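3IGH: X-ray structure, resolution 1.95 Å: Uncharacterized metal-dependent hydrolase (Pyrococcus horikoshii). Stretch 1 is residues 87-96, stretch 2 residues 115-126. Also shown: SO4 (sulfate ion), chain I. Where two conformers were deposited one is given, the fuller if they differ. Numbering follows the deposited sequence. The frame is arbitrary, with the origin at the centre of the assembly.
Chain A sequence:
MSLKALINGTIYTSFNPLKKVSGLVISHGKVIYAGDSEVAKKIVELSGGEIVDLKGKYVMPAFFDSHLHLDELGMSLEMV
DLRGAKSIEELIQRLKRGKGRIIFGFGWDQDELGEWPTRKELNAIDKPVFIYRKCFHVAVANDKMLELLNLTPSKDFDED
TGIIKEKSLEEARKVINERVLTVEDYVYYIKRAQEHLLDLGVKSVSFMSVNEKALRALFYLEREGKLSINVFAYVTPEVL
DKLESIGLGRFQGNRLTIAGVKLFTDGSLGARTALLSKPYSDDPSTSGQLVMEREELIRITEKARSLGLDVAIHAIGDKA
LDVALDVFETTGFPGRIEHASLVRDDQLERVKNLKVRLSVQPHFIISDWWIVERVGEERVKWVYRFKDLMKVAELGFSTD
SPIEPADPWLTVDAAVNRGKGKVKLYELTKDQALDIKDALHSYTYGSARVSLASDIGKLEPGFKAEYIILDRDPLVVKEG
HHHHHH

Stretch 1, residues 87-96: SIEELIQRLK
Stretch 2 115-126: EWPTRKELNAID

Two segments distant in sequence often pack without a direct hydrogen bond between them, and this contact from a Pyrococcus horikoshii hydrolase is a compact example. Stretch 1 is a regular helix from I88, with phi/psi near -60/-45 and i-to-i+4 bonds such as I92 N to I88 O (2.9 Å). S87, extended at -155/160 with chi1 p, caps it: OG accepts from E90 N at 3.1 Å. Stretch 2 begins extended, E115 to T118 having phi/psi of -171/163, -78/142, -76/157 and -132/156. A weakly bonded helix follows at about 119-122, and a type I turn runs from L122 to I125. T118 (chi1 p) repeats the capping motif, its OG1 accepting from E121 N at 3.2 Å.

The chains advance in the same direction: CA atoms pair I88 with P117 (6.5 Å), I92 with L122 (7.1 Å) and K96 with I125 (6.4 Å). The contact is mostly van der Waals packing, apolar side chains supplemented by carbons against oxygens, burying 494 Å² summed over both sides.

I88 (m, m) points toward stretch 2, its CD1 lying 4.0 Å from P117 CB. E121 (m, t) points toward stretch 1, its OE2 3.6 Å from I88 CG2. One turn on, I92 (m, m) starts sideways but brings CD1 to 3.4 Å from E121 O, 3.9 Å from L122 CD2 and 4.0 Å from I125 CD1. L122 (m, t) is shared: its CD2 also meets L91 CD2 at 3.9 Å and L95 CD1 at 3.7 Å. L91 has chi1 t and chi2 139°, L95 is m, t. I125, with chi1 m and chi2 124°, sets CD1 3.8 Å from L95 CB. Farther along, the extended K96 (m, t, t, t) lays CE 3.7 Å from A124 O.

Water supplies a polar link at the other end, accepting from I88 N, its O 2.9 Å away, and lying 2.8 Å from OE1 of E115 (p, t).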

ATOM      1  N   SER A  87     -25.367  19.372  38.453  1.00 52.51           N
ATOM      2  CA  SER A  87     -24.969  18.833  39.761  1.00 51.04           C
ATOM      3  C   SER A  87     -24.087  17.605  39.595  1.00 50.06           C
ATOM      4  O   SER A  87     -24.104  16.972  38.539  1.00 45.03           O
ATOM      5  CB  SER A  87     -26.200  18.444  40.579  1.00 47.04           C
ATOM      6  OG  SER A  87     -26.958  17.453  39.906  1.00 50.61           O
ATOM      7  N   ILE A  88     -23.336  17.265  40.647  1.00 53.80           N
ATOM      8  CA  ILE A  88     -22.566  16.016  40.693  1.00 50.82           C
ATOM      9  C   ILE A  88     -23.494  14.823  40.461  1.00 52.63           C
ATOM     10  O   ILE A  88     -23.164  13.914  39.694  1.00 54.07           O
ATOM     11  CB  ILE A  88     -21.769  15.866  42.028  1.00 49.48           C
ATOM     12  CG1 ILE A  88     -20.741  16.997  42.193  1.00 53.03           C
ATOM     13  CG2 ILE A  88     -21.081  14.494  42.134  1.00 55.11           C
ATOM     14  CD1 ILE A  88     -19.769  17.182  41.023  1.00 46.43           C
ATOM     15  N   GLU A  89     -24.670  14.865  41.091  1.00 51.29           N
ATOM     16  CA  GLU A  89     -25.711  13.841  40.934  1.00 52.10           C
ATOM     17  C   GLU A  89     -26.070  13.592  39.464  1.00 47.59           C
ATOM     18  O   GLU A  89     -26.117  12.441  39.022  1.00 49.13           O
ATOM     19  CB  GLU A  89     -26.956  14.228  41.762  1.00 59.25           C
ATOM     20  CG  GLU A  89     -28.178  13.304  41.618  1.00 74.84           C
ATOM     21  CD  GLU A  89     -29.178  13.778  40.558  1.00 97.92           C
ATOM     22  OE1 GLU A  89     -29.554  14.973  40.569  1.00100.68           O
ATOM     23  OE2 GLU A  89     -29.593  12.950  39.717  1.00 97.00           O
ATOM     24  N   GLU A  90     -26.314  14.678  38.729  1.00 46.75           N
ATOM     25  CA  GLU A  90     -26.658  14.609  37.310  0.50 50.34           C
ATOM     26  C   GLU A  90     -25.489  14.028  36.502  1.00 43.62           C
ATOM     27  O   GLU A  90     -25.688  13.191  35.619  1.00 48.38           O
ATOM     28  CB  GLU A  90     -27.028  16.003  36.791  0.50 50.11           C
ATOM     29  CG  GLU A  90     -28.368  16.093  36.053  0.50 57.44           C
ATOM     30  CD  GLU A  90     -28.273  15.793  34.566  0.50 58.44           C
ATOM     31  OE1 GLU A  90     -28.694  16.648  33.757  0.50 53.58           O
ATOM     32  OE2 GLU A  90     -27.792  14.706  34.192  0.50 70.01           O
ATOM     33  N   LEU A  91     -24.279  14.477  36.828  1.00 45.92           N
ATOM     34  CA  LEU A  91     -23.047  14.019  36.189  1.00 45.52           C
ATOM     35  C   LEU A  91     -22.844  12.507  36.350  1.00 50.17           C
ATOM     36  O   LEU A  91     -22.564  11.816  35.367  1.00 41.65           O
ATOM     37  CB  LEU A  91     -21.855  14.824  36.731  1.00 42.34           C
ATOM     38  CG  LEU A  91     -20.421  14.603  36.241  1.00 49.51           C
ATOM     39  CD1 LEU A  91     -19.713  15.934  36.064  1.00 38.53           C
ATOM     40  CD2 LEU A  91     -19.636  13.713  37.211  1.00 50.67           C
ATOM     41  N   ILE A  92     -23.021  11.997  37.574  1.00 46.05           N
ATOM     42  CA  ILE A  92     -22.870  10.560  37.857  1.00 44.74           C
ATOM     43  C   ILE A  92     -23.950   9.749  37.135  1.00 40.56           C
ATOM     44  O   ILE A  92     -23.680   8.670  36.605  1.00 46.31           O
ATOM     45  CB  ILE A  92     -22.874  10.254  39.399  1.00 45.68           C
ATOM     46  CG1 ILE A  92     -21.752  11.009  40.126  1.00 41.82           C
ATOM     47  CG2 ILE A  92     -22.792   8.745  39.688  1.00 49.43           C
ATOM     48  CD1 ILE A  92     -20.334  10.595  39.756  1.00 47.89           C
ATOM     49  N   GLN A  93     -25.164  10.291  37.098  1.00 46.20           N
ATOM     50  CA  GLN A  93     -26.282   9.653  36.417  1.00 52.57           C
ATOM     51  C   GLN A  93     -25.989   9.454  34.923  1.00 52.61           C
ATOM     52  O   GLN A  93     -26.246   8.374  34.377  1.00 49.21           O
ATOM     53  CB  GLN A  93     -27.560  10.470  36.631  1.00 56.42           C
ATOM     54  CG  GLN A  93     -28.854   9.702  36.380  1.00 74.23           C
ATOM     55  CD  GLN A  93     -30.109  10.548  36.594  1.00 74.95           C
ATOM     56  OE1 GLN A  93     -31.218  10.016  36.687  1.00 94.07           O
ATOM     57  NE2 GLN A  93     -29.939  11.869  36.671  1.00 87.25           N
ATOM     58  N   ARG A  94     -25.418  10.482  34.287  1.00 46.82           N
ATOM     59  CA  ARG A  94     -25.025  10.421  32.870  1.00 44.01           C
ATOM     60  C   ARG A  94     -23.922   9.395  32.623  1.00 38.66           C
ATOM     61  O   ARG A  94     -23.994   8.607  31.671  1.00 45.04           O
ATOM     62  CB  ARG A  94     -24.577  11.799  32.366  1.00 38.14           C
ATOM     63  CG  ARG A  94     -25.697  12.826  32.273  1.00 43.31           C
ATOM     64  CD  ARG A  94     -25.217  14.127  31.649  1.00 51.26           C
ATOM     65  NE  ARG A  94     -26.196  15.195  31.818  1.00 51.13           N
ATOM     66  CZ  ARG A  94     -26.206  16.334  31.131  1.00 58.90           C
ATOM     67  NH1 ARG A  94     -25.293  16.572  30.195  1.00 44.40           N
ATOM     68  NH2 ARG A  94     -27.148  17.235  31.376  1.00 39.90           N
ATOM     69  N   LEU A  95     -22.914   9.398  33.489  1.00 40.37           N
ATOM     70  CA  LEU A  95     -21.797   8.464  33.358  1.00 46.76           C
ATOM     71  C   LEU A  95     -22.201   7.000  33.565  1.00 53.31           C
ATOM     72  O   LEU A  95     -21.639   6.103  32.931  1.00 53.09           O
ATOM     73  CB  LEU A  95     -20.649   8.858  34.287  1.00 42.70           C
ATOM     74  CG  LEU A  95     -19.957  10.169  33.915  1.00 45.07           C
ATOM     75  CD1 LEU A  95     -19.049  10.607  35.030  1.00 43.25           C
ATOM     76  CD2 LEU A  95     -19.186  10.052  32.578  1.00 38.58           C
ATOM     77  N   LYS A  96     -23.193   6.770  34.425  1.00 53.25           N
ATOM     78  CA  LYS A  96     -23.732   5.423  34.652  1.00 55.12           C
ATOM     79  C   LYS A  96     -24.479   4.850  33.442  1.00 50.35           C
ATOM     80  O   LYS A  96     -24.589   3.635  33.305  1.00 53.63           O
ATOM     81  CB  LYS A  96     -24.617   5.389  35.903  1.00 53.10           C
ATOM     82  CG  LYS A  96     -23.826   5.351  37.203  1.00 60.64           C
ATOM     83  CD  LYS A  96     -24.712   5.004  38.392  1.00 84.61           C
ATOM     84  CE  LYS A  96     -23.889   4.861  39.667  1.00 90.21           C
ATOM     85  NZ  LYS A  96     -24.729   4.454  40.825  1.00 97.32           N
ATOM     86  N   GLU A 115     -19.414  23.043  41.808  1.00 46.29           N
ATOM     87  CA  GLU A 115     -18.241  22.459  42.460  1.00 48.23           C
ATOM     88  C   GLU A 115     -17.491  21.571  41.455  1.00 45.16           C
ATOM     89  O   GLU A 115     -18.050  21.178  40.434  1.00 46.50           O
ATOM     90  CB  GLU A 115     -18.679  21.620  43.672  1.00 42.77           C
ATOM     91  CG  GLU A 115     -19.748  20.571  43.358  1.00 39.58           C
ATOM     92  CD  GLU A 115     -20.177  19.762  44.578  1.00 61.23           C
ATOM     93  OE1 GLU A 115     -21.360  19.368  44.640  1.00 69.68           O
ATOM     94  OE2 GLU A 115     -19.338  19.513  45.472  1.00 65.78           O
ATOM     95  N   TRP A 116     -16.233  21.251  41.752  1.00 44.12           N
ATOM     96  CA  TRP A 116     -15.444  20.342  40.913  1.00 40.11           C
ATOM     97  C   TRP A 116     -15.840  18.889  41.159  1.00 42.66           C
ATOM     98  O   TRP A 116     -16.122  18.509  42.300  1.00 42.03           O
ATOM     99  CB  TRP A 116     -13.954  20.518  41.200  1.00 35.37           C
ATOM    100  CG  TRP A 116     -13.350  21.772  40.640  1.00 42.68           C
ATOM    101  CD1 TRP A 116     -13.624  23.061  41.013  1.00 43.89           C
ATOM    102  CD2 TRP A 116     -12.341  21.855  39.627  1.00 52.57           C
ATOM    103  NE1 TRP A 116     -12.855  23.940  40.287  1.00 47.60           N
ATOM    104  CE2 TRP A 116     -12.057  23.228  39.429  1.00 55.11           C
ATOM    105  CE3 TRP A 116     -11.649  20.905  38.862  1.00 61.58           C
ATOM    106  CZ2 TRP A 116     -11.115  23.672  38.493  1.00 54.77           C
ATOM    107  CZ3 TRP A 116     -10.707  21.345  37.938  1.00 52.00           C
ATOM    108  CH2 TRP A 116     -10.448  22.717  37.763  1.00 52.04           C
ATOM    109  N   PRO A 117     -15.872  18.061  40.096  1.00 42.23           N
ATOM    110  CA  PRO A 117     -16.064  16.637  40.368  1.00 35.78           C
ATOM    111  C   PRO A 117     -14.758  16.036  40.892  1.00 35.10           C
ATOM    112  O   PRO A 117     -13.685  16.610  40.680  1.00 38.71           O
ATOM    113  CB  PRO A 117     -16.469  16.052  39.007  1.00 41.18           C
ATOM    114  CG  PRO A 117     -16.014  17.032  37.993  1.00 35.71           C
ATOM    115  CD  PRO A 117     -15.739  18.349  38.654  1.00 39.29           C
ATOM    116  N   THR A 118     -14.852  14.922  41.615  1.00 38.14           N
ATOM    117  CA  THR A 118     -13.676  14.345  42.277  1.00 38.76           C
ATOM    118  C   THR A 118     -13.550  12.848  42.008  1.00 33.97           C
ATOM    119  O   THR A 118     -14.544  12.175  41.723  1.00 34.74           O
ATOM    120  CB  THR A 118     -13.725  14.517  43.821  1.00 41.88           C
ATOM    121  OG1 THR A 118     -14.777  13.695  44.352  1.00 39.42           O
ATOM    122  CG2 THR A 118     -13.922  15.987  44.229  1.00 43.13           C
ATOM    123  N   ARG A 119     -12.314  12.358  42.128  1.00 41.02           N
ATOM    124  CA  ARG A 119     -11.973  10.929  42.116  1.00 42.43           C
ATOM    125  C   ARG A 119     -12.902  10.089  42.998  1.00 39.21           C
ATOM    126  O   ARG A 119     -13.430   9.062  42.553  1.00 39.82           O
ATOM    127  CB  ARG A 119     -10.508  10.757  42.555  1.00 40.06           C
ATOM    128  CG  ARG A 119     -10.027   9.305  42.687  1.00 49.05           C
ATOM    129  CD  ARG A 119      -8.652   9.218  43.361  1.00 45.46           C
ATOM    130  NE  ARG A 119      -8.641   9.795  44.708  1.00 51.65           N
ATOM    131  CZ  ARG A 119      -9.058   9.176  45.814  1.00 59.30           C
ATOM    132  NH1 ARG A 119      -9.533   7.934  45.773  1.00 50.59           N
ATOM    133  NH2 ARG A 119      -9.002   9.814  46.974  1.00 52.95           N
ATOM    134  N   LYS A 120     -13.116  10.538  44.237  1.00 49.00           N
ATOM    135  CA  LYS A 120     -14.005   9.836  45.176  1.00 44.87           C
ATOM    136  C   LYS A 120     -15.435   9.695  44.666  1.00 46.77           C
ATOM    137  O   LYS A 120     -16.019   8.616  44.760  1.00 45.70           O
ATOM    138  CB  LYS A 120     -14.005  10.518  46.549  1.00 53.52           C
ATOM    139  CG  LYS A 120     -12.797  10.194  47.405  1.00 59.09           C
ATOM    140  CD  LYS A 120     -12.767  11.041  48.665  1.00 78.50           C
ATOM    141  CE  LYS A 120     -11.481  10.815  49.443  1.00 86.48           C
ATOM    142  NZ  LYS A 120     -11.339  11.785  50.561  1.00 94.18           N
ATOM    143  N   GLU A 121     -15.989  10.780  44.122  1.00 41.82           N
ATOM    144  CA  GLU A 121     -17.357  10.774  43.581  1.00 39.30           C
ATOM    145  C   GLU A 121     -17.477   9.851  42.371  1.00 38.60           C
ATOM    146  O   GLU A 121     -18.477   9.150  42.196  1.00 41.21           O
ATOM    147  CB  GLU A 121     -17.795  12.194  43.207  1.00 46.22           C
ATOM    148  CG  GLU A 121     -18.036  13.114  44.404  1.00 51.14           C
ATOM    149  CD  GLU A 121     -17.874  14.597  44.076  1.00 62.79           C
ATOM    150  OE1 GLU A 121     -17.994  15.416  45.010  1.00 57.12           O
ATOM    151  OE2 GLU A 121     -17.619  14.952  42.901  1.00 52.85           O
ATOM    152  N   LEU A 122     -16.426   9.828  41.557  1.00 40.35           N
ATOM    153  CA  LEU A 122     -16.408   9.010  40.348  1.00 41.45           C
ATOM    154  C   LEU A 122     -16.152   7.528  40.645  1.00 45.64           C
ATOM    155  O   LEU A 122     -16.357   6.675  39.774  1.00 41.67           O
ATOM    156  CB  LEU A 122     -15.374   9.555  39.363  1.00 37.24           C
ATOM    157  CG  LEU A 122     -15.609  10.974  38.834  1.00 38.50           C
ATOM    158  CD1 LEU A 122     -14.415  11.424  38.004  1.00 43.58           C
ATOM    159  CD2 LEU A 122     -16.897  11.057  38.034  1.00 36.13           C
ATOM    160  N   ASN A 123     -15.717   7.227  41.871  1.00 46.05           N
ATOM    161  CA  ASN A 123     -15.579   5.834  42.329  1.00 44.73           C
ATOM    162  C   ASN A 123     -16.914   5.084  42.396  1.00 50.17           C
ATOM    163  O   ASN A 123     -16.938   3.852  42.405  1.00 54.39           O
ATOM    164  CB  ASN A 123     -14.833   5.761  43.669  1.00 46.08           C
ATOM    165  CG  ASN A 123     -13.330   5.947  43.518  1.00 47.39           C
ATOM    166  OD1 ASN A 123     -12.758   5.702  42.451  1.00 47.89           O
ATOM    167  ND2 ASN A 123     -12.681   6.380  44.591  1.00 41.21           N
ATOM    168  N   ALA A 124     -18.018   5.836  42.402  1.00 48.38           N
ATOM    169  CA  ALA A 124     -19.377   5.276  42.368  1.00 47.37           C
ATOM    170  C   ALA A 124     -19.708   4.537  41.067  1.00 50.62           C
ATOM    171  O   ALA A 124     -20.647   3.743  41.018  1.00 51.18           O
ATOM    172  CB  ALA A 124     -20.409   6.365  42.635  1.00 53.77           C
ATOM    173  N   ILE A 125     -18.946   4.810  40.011  1.00 54.17           N
ATOM    174  CA  ILE A 125     -19.079   4.072  38.759  1.00 52.31           C
ATOM    175  C   ILE A 125     -18.062   2.932  38.774  1.00 50.92           C
ATOM    176  O   ILE A 125     -16.868   3.164  38.980  1.00 47.06           O
ATOM    177  CB  ILE A 125     -18.861   4.989  37.536  1.00 53.19           C
ATOM    178  CG1 ILE A 125     -19.862   6.149  37.561  1.00 49.62           C
ATOM    179  CG2 ILE A 125     -19.016   4.203  36.235  1.00 44.36           C
ATOM    180  CD1 ILE A 125     -19.213   7.508  37.507  1.00 50.67           C
ATOM    181  N   ASP A 126     -18.542   1.707  38.548  1.00 56.78           N
ATOM    182  CA  ASP A 126     -17.728   0.493  38.700  1.00 60.88           C
ATOM    183  C   ASP A 126     -16.863   0.180  37.464  1.00 59.55           C
ATOM    184  O   ASP A 126     -16.629  -0.984  37.118  1.00 59.47           O
ATOM    185  CB  ASP A 126     -18.634  -0.695  39.071  1.00 68.16           C
ATOM    186  CG  ASP A 126     -17.866  -1.857  39.702  1.00 78.03           C
ATOM    187  OD1 ASP A 126     -16.961  -1.613  40.534  1.00 75.02           O
ATOM    188  OD2 ASP A 126     -18.174  -3.019  39.355  1.00 79.45           O
TER
HETATM  189  S   SO4 I   8     -12.528  27.783  39.993  1.00 73.08           S
HETATM  190  O1  SO4 I   8     -13.157  27.092  41.121  1.00 68.57           O
HETATM  191  O2  SO4 I   8     -11.931  29.036  40.450  1.00 67.03           O
HETATM  192  O3  SO4 I   8     -11.487  26.929  39.427  1.00 82.79           O
HETATM  193  O4  SO4 I   8     -13.534  28.082  38.977  1.00 75.25           O
HETATM  194  O   HOH W   1     -23.341  19.278  42.733  1.00 41.46           O